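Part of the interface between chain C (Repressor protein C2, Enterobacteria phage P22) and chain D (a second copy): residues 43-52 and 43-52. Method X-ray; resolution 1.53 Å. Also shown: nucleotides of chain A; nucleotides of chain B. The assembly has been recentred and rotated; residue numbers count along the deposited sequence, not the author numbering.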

ATOM      1  N   THR C  43     -13.851  -2.257  -1.875  1.00 24.26           N
ATOM      2  CA  THR C  43     -12.719  -1.352  -2.110  1.00 23.26           C
ATOM      3  C   THR C  43     -11.459  -2.095  -1.663  1.00 24.03           C
ATOM      4  O   THR C  43     -11.544  -3.211  -1.136  1.00 25.40           O
ATOM      5  CB  THR C  43     -12.816  -0.086  -1.239  1.00 24.12           C
ATOM      6  OG1 THR C  43     -12.872  -0.466   0.148  1.00 22.91           O
ATOM      7  CG2 THR C  43     -14.059   0.725  -1.600  1.00 22.55           C
ATOM      8  N   GLU C  44     -10.297  -1.497  -1.898  1.00 21.59           N
ATOM      9  CA  GLU C  44      -9.010  -2.049  -1.465  1.00 22.43           C
ATOM     10  C   GLU C  44      -8.342  -0.962  -0.623  1.00 22.89           C
ATOM     11  O   GLU C  44      -8.548   0.239  -0.851  1.00 21.08           O
ATOM     12  CB  GLU C  44      -8.113  -2.388  -2.643  1.00 25.07           C
ATOM     13  CG  GLU C  44      -8.544  -3.655  -3.340  1.00 29.59           C
ATOM     14  CD  GLU C  44      -7.624  -4.091  -4.468  1.00 32.91           C
ATOM     15  OE1 GLU C  44      -6.500  -3.557  -4.617  1.00 35.15           O
ATOM     16  OE2 GLU C  44      -8.035  -5.003  -5.215  1.00 34.87           O
ATOM     17  N   PRO C  45      -7.539  -1.361   0.369  1.00 21.01           N
ATOM     18  CA  PRO C  45      -6.884  -0.359   1.204  1.00 20.12           C
ATOM     19  C   PRO C  45      -5.866   0.482   0.437  1.00 19.59           C
ATOM     20  O   PRO C  45      -5.192  -0.023  -0.468  1.00 21.07           O
ATOM     21  CB  PRO C  45      -6.209  -1.189   2.296  1.00 23.10           C
ATOM     22  CG  PRO C  45      -5.973  -2.524   1.630  1.00 22.23           C
ATOM     23  CD  PRO C  45      -7.171  -2.740   0.757  1.00 22.80           C
ATOM     24  N   ASN C  46      -5.757   1.745   0.836  1.00 17.13           N
ATOM     25  CA  ASN C  46      -4.795   2.621   0.190  1.00 16.71           C
ATOM     26  C   ASN C  46      -3.386   2.263   0.709  1.00 17.76           C
ATOM     27  O   ASN C  46      -3.222   1.323   1.479  1.00 21.37           O
ATOM     28  CB  ASN C  46      -5.164   4.108   0.415  1.00 16.68           C
ATOM     29  CG  ASN C  46      -5.001   4.571   1.844  1.00 18.84           C
ATOM     30  OD1 ASN C  46      -4.266   3.968   2.628  1.00 21.53           O
ATOM     31  ND2 ASN C  46      -5.664   5.665   2.187  1.00 20.15           N
ATOM     32  N   GLY C  47      -2.368   2.999   0.283  1.00 17.73           N
ATOM     33  CA  GLY C  47      -1.006   2.650   0.663  1.00 21.00           C
ATOM     34  C   GLY C  47      -0.717   2.581   2.148  1.00 22.12           C
ATOM     35  O   GLY C  47      -0.219   1.575   2.667  1.00 22.57           O
ATOM     36  N   GLU C  48      -1.014   3.668   2.837  1.00 21.66           N
ATOM     37  CA  GLU C  48      -0.752   3.718   4.273  1.00 23.78           C
ATOM     38  C   GLU C  48      -1.584   2.669   5.000  1.00 22.91           C
ATOM     39  O   GLU C  48      -1.101   1.978   5.918  1.00 23.48           O
ATOM     40  CB  GLU C  48      -1.106   5.118   4.806  1.00 27.54           C
ATOM     41  CG  GLU C  48      -1.124   5.252   6.330  1.00 33.99           C
ATOM     42  CD  GLU C  48      -1.172   6.710   6.787  1.00 38.98           C
ATOM     43  OE1 GLU C  48      -1.506   7.579   5.946  1.00 41.07           O
ATOM     44  OE2 GLU C  48      -0.882   6.984   7.983  1.00 40.90           O
ATOM     45  N   ASN C  49      -2.835   2.532   4.581  1.00 20.46           N
ATOM     46  CA  ASN C  49      -3.715   1.600   5.253  1.00 19.34           C
ATOM     47  C   ASN C  49      -3.336   0.138   4.996  1.00 21.64           C
ATOM     48  O   ASN C  49      -3.477  -0.700   5.903  1.00 21.54           O
ATOM     49  CB  ASN C  49      -5.167   1.874   4.878  1.00 21.19           C
ATOM     50  CG  ASN C  49      -5.691   3.170   5.489  1.00 21.04           C
ATOM     51  OD1 ASN C  49      -5.152   3.673   6.496  1.00 21.52           O
ATOM     52  ND2 ASN C  49      -6.750   3.721   4.904  1.00 21.53           N
ATOM     53  N   LEU C  50      -2.869  -0.193   3.794  1.00 21.54           N
ATOM     54  CA  LEU C  50      -2.478  -1.570   3.544  1.00 23.93           C
ATOM     55  C   LEU C  50      -1.296  -1.927   4.444  1.00 24.66           C
ATOM     56  O   LEU C  50      -1.254  -3.025   5.015  1.00 25.90           O
ATOM     57  CB  LEU C  50      -2.098  -1.798   2.069  1.00 22.40           C
ATOM     58  CG  LEU C  50      -1.534  -3.185   1.700  1.00 23.35           C
ATOM     59  CD1 LEU C  50      -2.548  -4.300   1.937  1.00 24.09           C
ATOM     60  CD2 LEU C  50      -1.127  -3.126   0.232  1.00 22.99           C
ATOM     61  N   LEU C  51      -0.337  -1.026   4.579  1.00 24.66           N
ATOM     62  CA  LEU C  51       0.808  -1.335   5.431  1.00 27.00           C
ATOM     63  C   LEU C  51       0.367  -1.504   6.887  1.00 27.58           C
ATOM     64  O   LEU C  51       0.775  -2.463   7.557  1.00 27.92           O
ATOM     65  CB  LEU C  51       1.873  -0.261   5.280  1.00 28.23           C
ATOM     66  CG  LEU C  51       2.928  -0.622   4.225  1.00 30.43           C
ATOM     67  CD1 LEU C  51       3.794  -1.766   4.796  1.00 32.68           C
ATOM     68  CD2 LEU C  51       2.299  -1.080   2.924  1.00 31.94           C
ATOM     69  N   ALA C  52      -0.491  -0.615   7.382  1.00 26.47           N
ATOM     70  CA  ALA C  52      -0.951  -0.740   8.769  1.00 26.29           C
ATOM     71  C   ALA C  52      -1.762  -2.016   8.981  1.00 26.31           C
ATOM     72  O   ALA C  52      -1.702  -2.637  10.053  1.00 27.04           O
ATOM     73  CB  ALA C  52      -1.779   0.506   9.171  1.00 25.62           C
TER
ATOM     74  N   THR D  43      -0.844  13.463  -4.305  1.00 18.28           N
ATOM     75  CA  THR D  43      -1.570  12.245  -3.930  1.00 17.60           C
ATOM     76  C   THR D  43      -0.550  11.206  -3.410  1.00 17.89           C
ATOM     77  O   THR D  43       0.665  11.407  -3.508  1.00 18.17           O
ATOM     78  CB  THR D  43      -2.251  11.568  -5.168  1.00 17.65           C
ATOM     79  OG1 THR D  43      -1.253  11.263  -6.159  1.00 18.83           O
ATOM     80  CG2 THR D  43      -3.332  12.478  -5.796  1.00 17.95           C
ATOM     81  N   GLU D  44      -1.046  10.116  -2.844  1.00 17.49           N
ATOM     82  CA  GLU D  44      -0.188   9.022  -2.387  1.00 17.76           C
ATOM     83  C   GLU D  44      -0.630   7.761  -3.116  1.00 16.92           C
ATOM     84  O   GLU D  44      -1.825   7.571  -3.384  1.00 17.59           O
ATOM     85  CB  GLU D  44      -0.287   8.805  -0.868  1.00 20.36           C
ATOM     86  CG  GLU D  44       0.293   9.956  -0.081  1.00 26.29           C
ATOM     87  CD  GLU D  44       0.354   9.713   1.412  1.00 30.08           C
ATOM     88  OE1 GLU D  44      -0.139   8.669   1.900  1.00 32.24           O
ATOM     89  OE2 GLU D  44       0.910  10.587   2.119  1.00 33.10           O
ATOM     90  N   PRO D  45       0.317   6.866  -3.449  1.00 17.45           N
ATOM     91  CA  PRO D  45      -0.063   5.630  -4.161  1.00 19.49           C
ATOM     92  C   PRO D  45      -1.012   4.754  -3.372  1.00 18.50           C
ATOM     93  O   PRO D  45      -0.943   4.719  -2.138  1.00 19.67           O
ATOM     94  CB  PRO D  45       1.282   4.943  -4.437  1.00 19.58           C
ATOM     95  CG  PRO D  45       2.213   5.530  -3.421  1.00 20.02           C
ATOM     96  CD  PRO D  45       1.763   6.946  -3.198  1.00 17.42           C
ATOM     97  N   ASN D  46      -1.914   4.078  -4.087  1.00 15.56           N
ATOM     98  CA  ASN D  46      -2.857   3.176  -3.439  1.00 15.87           C
ATOM     99  C   ASN D  46      -2.084   1.883  -3.000  1.00 17.62           C
ATOM    100  O   ASN D  46      -0.874   1.782  -3.174  1.00 19.43           O
ATOM    101  CB  ASN D  46      -4.051   2.929  -4.386  1.00 15.47           C
ATOM    102  CG  ASN D  46      -3.764   1.979  -5.537  1.00 15.53           C
ATOM    103  OD1 ASN D  46      -2.739   1.263  -5.585  1.00 19.65           O
ATOM    104  ND2 ASN D  46      -4.675   1.980  -6.504  1.00 19.32           N
ATOM    105  N   GLY D  47      -2.780   0.910  -2.426  1.00 20.38           N
ATOM    106  CA  GLY D  47      -2.068  -0.265  -1.927  1.00 20.64           C
ATOM    107  C   GLY D  47      -1.230  -1.020  -2.941  1.00 22.33           C
ATOM    108  O   GLY D  47      -0.013  -1.190  -2.789  1.00 22.81           O
ATOM    109  N   GLU D  48      -1.878  -1.447  -4.014  1.00 22.63           N
ATOM    110  CA  GLU D  48      -1.187  -2.199  -5.048  1.00 24.38           C
ATOM    111  C   GLU D  48      -0.060  -1.388  -5.696  1.00 23.68           C
ATOM    112  O   GLU D  48       1.030  -1.913  -5.972  1.00 22.59           O
ATOM    113  CB  GLU D  48      -2.196  -2.648  -6.106  1.00 28.21           C
ATOM    114  CG  GLU D  48      -1.588  -3.389  -7.270  1.00 35.19           C
ATOM    115  CD  GLU D  48      -2.624  -3.767  -8.311  1.00 38.73           C
ATOM    116  OE1 GLU D  48      -2.255  -4.441  -9.309  1.00 42.42           O
ATOM    117  OE2 GLU D  48      -3.809  -3.388  -8.136  1.00 39.97           O
ATOM    118  N   ASN D  49      -0.315  -0.102  -5.936  1.00 19.90           N
ATOM    119  CA  ASN D  49       0.713   0.715  -6.556  1.00 19.91           C
ATOM    120  C   ASN D  49       1.893   1.010  -5.632  1.00 19.42           C
ATOM    121  O   ASN D  49       3.022   1.168  -6.104  1.00 19.79           O
ATOM    122  CB  ASN D  49       0.110   2.047  -7.095  1.00 19.55           C
ATOM    123  CG  ASN D  49      -0.873   1.823  -8.220  1.00 18.16           C
ATOM    124  OD1 ASN D  49      -0.780   0.819  -8.951  1.00 21.87           O
ATOM    125  ND2 ASN D  49      -1.811   2.755  -8.399  1.00 17.54           N
ATOM    126  N   LEU D  50       1.647   1.113  -4.326  1.00 19.42           N
ATOM    127  CA  LEU D  50       2.724   1.381  -3.378  1.00 20.84           C
ATOM    128  C   LEU D  50       3.665   0.172  -3.415  1.00 21.15           C
ATOM    129  O   LEU D  50       4.880   0.342  -3.452  1.00 21.70           O
ATOM    130  CB  LEU D  50       2.188   1.543  -1.936  1.00 20.55           C
ATOM    131  CG  LEU D  50       3.308   1.743  -0.873  1.00 21.65           C
ATOM    132  CD1 LEU D  50       4.251   2.882  -1.282  1.00 21.82           C
ATOM    133  CD2 LEU D  50       2.715   2.048   0.478  1.00 23.92           C
ATOM    134  N   LEU D  51       3.102  -1.036  -3.405  1.00 24.00           N
ATOM    135  CA  LEU D  51       3.965  -2.226  -3.437  1.00 24.92           C
ATOM    136  C   LEU D  51       4.738  -2.306  -4.756  1.00 25.23           C
ATOM    137  O   LEU D  51       5.940  -2.560  -4.732  1.00 25.29           O
ATOM    138  CB  LEU D  51       3.138  -3.482  -3.171  1.00 25.96           C
ATOM    139  CG  LEU D  51       3.102  -3.877  -1.672  1.00 28.85           C
ATOM    140  CD1 LEU D  51       4.506  -4.313  -1.250  1.00 30.47           C
ATOM    141  CD2 LEU D  51       2.679  -2.720  -0.769  1.00 29.62           C
ATOM    142  N   ALA D  52       4.080  -2.060  -5.895  1.00 23.52           N
ATOM    143  CA  ALA D  52       4.776  -2.103  -7.174  1.00 24.07           C
ATOM    144  C   ALA D  52       5.856  -1.045  -7.251  1.00 23.44           C
ATOM    145  O   ALA D  52       6.951  -1.275  -7.802  1.00 23.65           O
ATOM    146  CB  ALA D  52       3.808  -1.913  -8.314  1.00 23.91           C
TER
ATOM    147  P    DT A  12      -9.856   1.381  -4.327  1.00 23.94           P
ATOM    148  OP1  DT A  12      -8.435   0.984  -4.374  1.00 24.27           O
ATOM    149  OP2  DT A  12     -10.914   0.354  -4.314  1.00 24.04           O
ATOM    150  O5'  DT A  12     -10.100   2.396  -3.137  1.00 20.54           O
ATOM    151  C5'  DT A  12      -9.108   3.375  -2.844  1.00 22.20           C
ATOM    152  C4'  DT A  12      -9.531   4.233  -1.681  1.00 20.10           C
ATOM    153  O4'  DT A  12     -10.693   5.033  -2.047  1.00 21.02           O
ATOM    154  C3'  DT A  12      -9.927   3.445  -0.428  1.00 20.33           C
ATOM    155  O3'  DT A  12      -9.068   3.852   0.642  1.00 21.34           O
ATOM    156  C2'  DT A  12     -11.391   3.801  -0.213  1.00 20.83           C
ATOM    157  C1'  DT A  12     -11.549   5.135  -0.930  1.00 21.55           C
ATOM    158  N1   DT A  12     -12.904   5.430  -1.439  1.00 19.36           N
ATOM    159  C2   DT A  12     -13.463   6.636  -1.092  1.00 19.04           C
ATOM    160  O2   DT A  12     -12.932   7.433  -0.347  1.00 21.60           O
ATOM    161  N3   DT A  12     -14.681   6.885  -1.661  1.00 19.43           N
ATOM    162  C4   DT A  12     -15.372   6.101  -2.517  1.00 17.10           C
ATOM    163  O4   DT A  12     -16.428   6.523  -3.016  1.00 20.70           O
ATOM    164  C5   DT A  12     -14.773   4.816  -2.799  1.00 18.08           C
ATOM    165  C7   DT A  12     -15.511   3.842  -3.659  1.00 20.02           C
ATOM    166  C6   DT A  12     -13.572   4.545  -2.261  1.00 18.48           C
ATOM    167  P    DC A  13      -9.145   3.132   2.087  1.00 19.80           P
ATOM    168  OP1  DC A  13      -7.803   2.723   2.500  1.00 18.49           O
ATOM    169  OP2  DC A  13     -10.290   2.203   2.211  1.00 19.92           O
ATOM    170  O5'  DC A  13      -9.477   4.375   3.002  1.00 20.22           O
ATOM    171  C5'  DC A  13     -10.542   4.342   3.936  1.00 21.67           C
ATOM    172  C4'  DC A  13     -11.169   5.713   4.022  1.00 21.45           C
ATOM    173  O4'  DC A  13     -11.887   5.942   2.775  1.00 21.65           O
ATOM    174  C3'  DC A  13     -12.236   5.775   5.115  1.00 21.36           C
ATOM    175  O3'  DC A  13     -11.767   6.334   6.318  1.00 21.17           O
ATOM    176  C2'  DC A  13     -13.359   6.609   4.523  1.00 23.63           C
ATOM    177  C1'  DC A  13     -13.076   6.691   3.028  1.00 21.76           C
ATOM    178  N1   DC A  13     -14.189   6.077   2.272  1.00 21.83           N
ATOM    179  C2   DC A  13     -15.298   6.872   1.963  1.00 20.97           C
ATOM    180  O2   DC A  13     -15.335   8.006   2.414  1.00 21.56           O
ATOM    181  N3   DC A  13     -16.301   6.367   1.216  1.00 21.09           N
ATOM    182  C4   DC A  13     -16.257   5.099   0.803  1.00 19.87           C
ATOM    183  N4   DC A  13     -17.261   4.652   0.027  1.00 20.67           N
ATOM    184  C5   DC A  13     -15.171   4.238   1.151  1.00 20.04           C
ATOM    185  C6   DC A  13     -14.157   4.768   1.869  1.00 21.11           C
ATOM    186  P    DT B  12      -4.713   9.666  -1.797  1.00 20.76           P
ATOM    187  OP1  DT B  12      -4.216   8.599  -0.896  1.00 22.80           O
ATOM    188  OP2  DT B  12      -3.883  10.870  -2.002  1.00 22.07           O
ATOM    189  O5'  DT B  12      -4.955   9.032  -3.227  1.00 20.49           O
ATOM    190  C5'  DT B  12      -5.610   7.778  -3.355  1.00 19.26           C
ATOM    191  C4'  DT B  12      -5.796   7.431  -4.809  1.00 18.45           C
ATOM    192  O4'  DT B  12      -6.790   8.316  -5.356  1.00 18.20           O
ATOM    193  C3'  DT B  12      -4.553   7.582  -5.692  1.00 16.83           C
ATOM    194  O3'  DT B  12      -4.297   6.315  -6.288  1.00 21.38           O
ATOM    195  C2'  DT B  12      -4.954   8.617  -6.739  1.00 18.45           C
ATOM    196  C1'  DT B  12      -6.468   8.564  -6.706  1.00 16.88           C
ATOM    197  N1   DT B  12      -7.180   9.785  -7.111  1.00 15.64           N
ATOM    198  C2   DT B  12      -8.154   9.705  -8.079  1.00 15.27           C
ATOM    199  O2   DT B  12      -8.454   8.665  -8.665  1.00 16.41           O
ATOM    200  N3   DT B  12      -8.788  10.889  -8.354  1.00 14.84           N
ATOM    201  C4   DT B  12      -8.586  12.103  -7.734  1.00 13.57           C
ATOM    202  O4   DT B  12      -9.274  13.077  -8.034  1.00 16.85           O
ATOM    203  C5   DT B  12      -7.537  12.124  -6.745  1.00 15.28           C
ATOM    204  C7   DT B  12      -7.205  13.409  -6.050  1.00 18.73           C
ATOM    205  C6   DT B  12      -6.888  10.986  -6.482  1.00 14.60           C
HETATM  206  O   HOH W   1      -4.748  -1.522  -4.172  1.00 21.79           O
HETATM  207  O   HOH W   2      -1.501   6.272   1.512  1.00 23.82           O
HETATM  208  O   HOH W   3       0.844   8.430   4.486  1.00 51.39           O
HETATM  209  O   HOH W   4      -0.474  10.521   5.081  1.00 55.93           O

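The two copies meet where a loop runs into a helix, and they meet backbone to backbone. Asn46(C) and Asn46(D) form a single beta bridge, and one residue on, Gly47(C) CA lies 4.0 Å from Gly47(D) CA. Each glycine amide faces the carbonyl of the other chain's proline: Gly47(D) N donates to Pro45(C) O at 3.2 Å, and Gly47(C) N to Pro45(D) O at 3.3 Å. Both bonds are weak, their N-H...O angles being 126°, and each carbonyl also receives a CA-H...O contact from the same glycine, with Gly47(D) CA 3.5 Å from Pro45(C) O.

Glycine suits this crossing because it leaves a hollow. A CB on Gly47(C) would lie 2.6 Å from Pro45(D) O, a clash, and 3.2 Å from Leu50(D) CD2; a CB on Gly47(D) would meet the matching atoms of chain C in the same way. Two bumps use the space at each glycine: the Pro45(D) carbonyl and a Leu50(D) methyl at Gly47(C), and those of Pro45(C) and Leu50(C) at Gly47(D). The CA-to-CB bonds of Leu50(C) and Leu50(D) point toward the partner, and chi1 in t with chi2 in p brings Leu50(C) CD2 to 3.7 Å from Gly47(D) CA, while Leu50(D) CD2 rests 3.7 Å from Gly47(C) O.

One residue along, Leu51(C) and Leu51(D) start sideways, but their ends come nearer the partner. Leu51(C) CD2 lies 4.1 Å from Leu51(D) CD2 and 4.0 Å from Leu50(D) CD2, and Leu50(C) CD2 lies 4.0 Å from Leu51(D) CD2. The four methyls make a compact apolar cluster beside the glycines. The helix axes, at 80° to one another, come within 8.6 Å, and branched leucines are long enough to span that gap. In all, 368 Å² is buried between the stretches.

Asn46(C) and Asn46(D) each serve their own helix: the side chain caps the N-terminus, Asn46(C) OD1 accepting from Asn49(C) N at 2.8 Å, as does Asn46(D) OD1 from Asn49(D) N at 2.8 Å. A short amide side chain can fold back to do this, and each cap sits right before Gly47(C) or Gly47(D), at the start of the helix.

At the margins the surfaces do not close, and water fills the gaps. Glu44(C) OE1 and Glu48(D) OE2 stay 4.4 Å apart, like charges without direct attraction. Water 1 donates to Glu44(C) OE1 at 2.7 Å and accepts from Glu48(D) N at 2.9 Å, so the acid reaches the partner's helix start through solvent. Water 2 repeats the bridge, its O 2.8 Å from Glu44(D) OE1 and 3.0 Å from Glu48(C) N.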